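Local atomic coordinates of TsrD (Streptomyces laurentii, PDB entry 5X7L), a protein that belongs to the SnoaL-like polyketide cyclase family and has the cone-shaped alpha+beta fold of the NTF2 superfamily. Residues Q11-F16 and A80-S85. Sequence-based numbering, arbitrary orientation.
Sequences QLMEHF and ARMTFS
Phe16 N donates to Leu12 O at 2.9 Å, a regular helical bond that fixes the backbone from which the Phe16 ring reaches Met82 on the strand. The contact itself is apolar, made by Met13 and Phe16, one turn apart on helix 6-22, and by Ala80 and Met82, alternate residues on the same face of strand 77-88. Both methionines are selenomethionines. The two short segments run roughly parallel, at 28°, with axes 11.7 Å apart, a gap spanned by long side chains. Met13 bends at its second and third torsions, which turns its terminal methyl CE to 3.6 Å from Ala80 CB, while Met13 SE lies 4.0 Å from Ala80 CB. Met13 CE also meets Met82 SE at 4.0 Å. Also from the helix, Phe16 carries CG anti to its backbone N (chi1 -176°), which sends the ring across the Met82 chain at about a right angle. Its CE2 comes within 4.0 Å of Met82 SE in a Met-aromatic contact, the selenium standing 5.2 Å from the ring centroid and 74° off the ring normal. Around this cluster, Phe110 packs edge-to-face with Phe16, Leu106 touches Met82, and Phe117 lies against Met13; an isopropyl alcohol molecule, probably from the crystallisation liquor, lies near the Phe16 side chain. The helix is thereby laid on the inner face of the curved antiparallel sheet, as in other NTF2-like proteins. With all four touching residues buried, cohesion here probably rests on dispersion among methyl groups, selenium and aromatic carbon, with selenium standing where native methionine would have sulfur.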
loop_
_atom_site.group_PDB
_atom_site.type_symbol
_atom_site.label_atom_id
_atom_site.label_comp_id
_atom_site.label_asym_id
_atom_site.label_seq_id
_atom_site.Cartn_x
_atom_site.Cartn_y
_atom_site.Cartn_z
ATOM N N GLN B 11 -11.479 -17.342 -2.758
ATOM C CA GLN B 11 -10.823 -18.568 -3.210
ATOM C C GLN B 11 -9.549 -18.266 -3.999
ATOM O O GLN B 11 -8.546 -18.957 -3.830
ATOM C CB GLN B 11 -11.773 -19.425 -4.052
ATOM C CG GLN B 11 -11.170 -20.754 -4.496
ATOM C CD GLN B 11 -10.797 -21.657 -3.331
ATOM O OE1 GLN B 11 -9.642 -21.695 -2.903
ATOM N NE2 GLN B 11 -11.778 -22.389 -2.812
ATOM N N LEU B 12 -9.586 -17.243 -4.854
ATOM C CA LEU B 12 -8.375 -16.805 -5.556
ATOM C C LEU B 12 -7.283 -16.462 -4.553
ATOM O O LEU B 12 -6.131 -16.865 -4.714
ATOM C CB LEU B 12 -8.636 -15.587 -6.452
ATOM C CG LEU B 12 -9.600 -15.723 -7.632
ATOM C CD1 LEU B 12 -9.677 -14.401 -8.381
ATOM C CD2 LEU B 12 -9.187 -16.843 -8.572
HETATM N N MSE B 13 -7.651 -15.720 -3.514
HETATM C CA MSE B 13 -6.677 -15.309 -2.506
HETATM C C MSE B 13 -6.112 -16.491 -1.750
HETATM O O MSE B 13 -4.934 -16.487 -1.407
HETATM C CB MSE B 13 -7.287 -14.321 -1.516
HETATM C CG MSE B 13 -7.518 -12.939 -2.112
HETATM SE SE MSE B 13 -5.900 -12.138 -2.877
HETATM C CE MSE B 13 -4.660 -12.433 -1.392
ATOM N N GLU B 14 -6.927 -17.510 -1.485
ATOM C CA GLU B 14 -6.420 -18.704 -0.802
ATOM C C GLU B 14 -5.317 -19.365 -1.629
ATOM O O GLU B 14 -4.287 -19.776 -1.094
ATOM C CB GLU B 14 -7.547 -19.700 -0.516
ATOM C CG GLU B 14 -8.505 -19.240 0.570
ATOM N N HIS B 15 -5.525 -19.446 -2.938
ATOM C CA HIS B 15 -4.498 -19.987 -3.821
ATOM C C HIS B 15 -3.259 -19.101 -3.863
ATOM O O HIS B 15 -2.137 -19.605 -3.856
ATOM C CB HIS B 15 -5.043 -20.183 -5.233
ATOM C CG HIS B 15 -5.905 -21.394 -5.377
ATOM N ND1 HIS B 15 -5.405 -22.675 -5.292
ATOM C CD2 HIS B 15 -7.233 -21.525 -5.605
ATOM C CE1 HIS B 15 -6.385 -23.543 -5.464
ATOM N NE2 HIS B 15 -7.506 -22.871 -5.655
ATOM N N PHE B 16 -3.461 -17.788 -3.911
ATOM C CA PHE B 16 -2.340 -16.851 -3.944
ATOM C C PHE B 16 -1.460 -17.035 -2.707
ATOM O O PHE B 16 -0.241 -17.176 -2.809
ATOM C CB PHE B 16 -2.849 -15.412 -4.038
ATOM C CG PHE B 16 -1.759 -14.385 -4.163
ATOM C CD1 PHE B 16 -1.190 -14.106 -5.397
ATOM C CD2 PHE B 16 -1.307 -13.693 -3.050
ATOM C CE1 PHE B 16 -0.189 -13.156 -5.517
ATOM C CE2 PHE B 16 -0.307 -12.745 -3.163
ATOM C CZ PHE B 16 0.255 -12.475 -4.398
ATOM N N ALA B 80 -5.877 -6.736 -1.278
ATOM C CA ALA B 80 -5.412 -7.603 -0.202
ATOM C C ALA B 80 -4.351 -6.887 0.624
ATOM O O ALA B 80 -3.290 -6.534 0.106
ATOM C CB ALA B 80 -4.854 -8.900 -0.772
ATOM N N ARG B 81 -4.653 -6.653 1.899
ATOM C CA ARG B 81 -3.651 -6.173 2.841
ATOM C C ARG B 81 -3.058 -7.394 3.527
ATOM O O ARG B 81 -3.795 -8.219 4.073
ATOM C CB ARG B 81 -4.259 -5.220 3.871
ATOM C CG ARG B 81 -3.234 -4.697 4.868
ATOM C CD ARG B 81 -3.728 -3.509 5.663
ATOM N NE ARG B 81 -4.847 -3.827 6.547
ATOM C CZ ARG B 81 -4.729 -4.336 7.772
ATOM N NH1 ARG B 81 -3.531 -4.623 8.276
ATOM N NH2 ARG B 81 -5.816 -4.566 8.501
HETATM N N MSE B 82 -1.732 -7.512 3.496
HETATM C CA MSE B 82 -1.054 -8.724 3.942
HETATM C C MSE B 82 0.148 -8.409 4.805
HETATM O O MSE B 82 0.646 -7.278 4.823
HETATM C CB MSE B 82 -0.622 -9.555 2.729
HETATM C CG MSE B 82 -1.818 -10.100 1.954
HETATM SE SE MSE B 82 -1.324 -10.962 0.275
HETATM C CE MSE B 82 -1.037 -9.344 -0.768
ATOM N N THR B 83 0.599 -9.430 5.530
ATOM C CA THR B 83 1.823 -9.382 6.316
ATOM C C THR B 83 2.762 -10.466 5.794
ATOM O O THR B 83 2.359 -11.618 5.626
ATOM C CB THR B 83 1.539 -9.591 7.815
ATOM O OG1 THR B 83 0.718 -8.521 8.291
ATOM C CG2 THR B 83 2.833 -9.607 8.615
ATOM N N PHE B 84 4.012 -10.082 5.552
ATOM C CA PHE B 84 5.022 -10.935 4.936
ATOM C C PHE B 84 6.200 -11.041 5.895
ATOM O O PHE B 84 6.791 -10.023 6.266
ATOM C CB PHE B 84 5.439 -10.311 3.602
ATOM C CG PHE B 84 6.523 -11.048 2.868
ATOM C CD1 PHE B 84 6.405 -12.400 2.582
ATOM C CD2 PHE B 84 7.636 -10.363 2.399
ATOM C CE1 PHE B 84 7.398 -13.058 1.876
ATOM C CE2 PHE B 84 8.630 -11.016 1.692
ATOM C CZ PHE B 84 8.512 -12.365 1.432
ATOM N N SER B 85 6.525 -12.260 6.317
ATOM C CA SER B 85 7.578 -12.455 7.310
ATOM C C SER B 85 8.407 -13.691 7.000
ATOM O O SER B 85 8.014 -14.539 6.197
ATOM C CB SER B 85 6.983 -12.567 8.718
ATOM O OG SER B 85 6.174 -13.722 8.843
#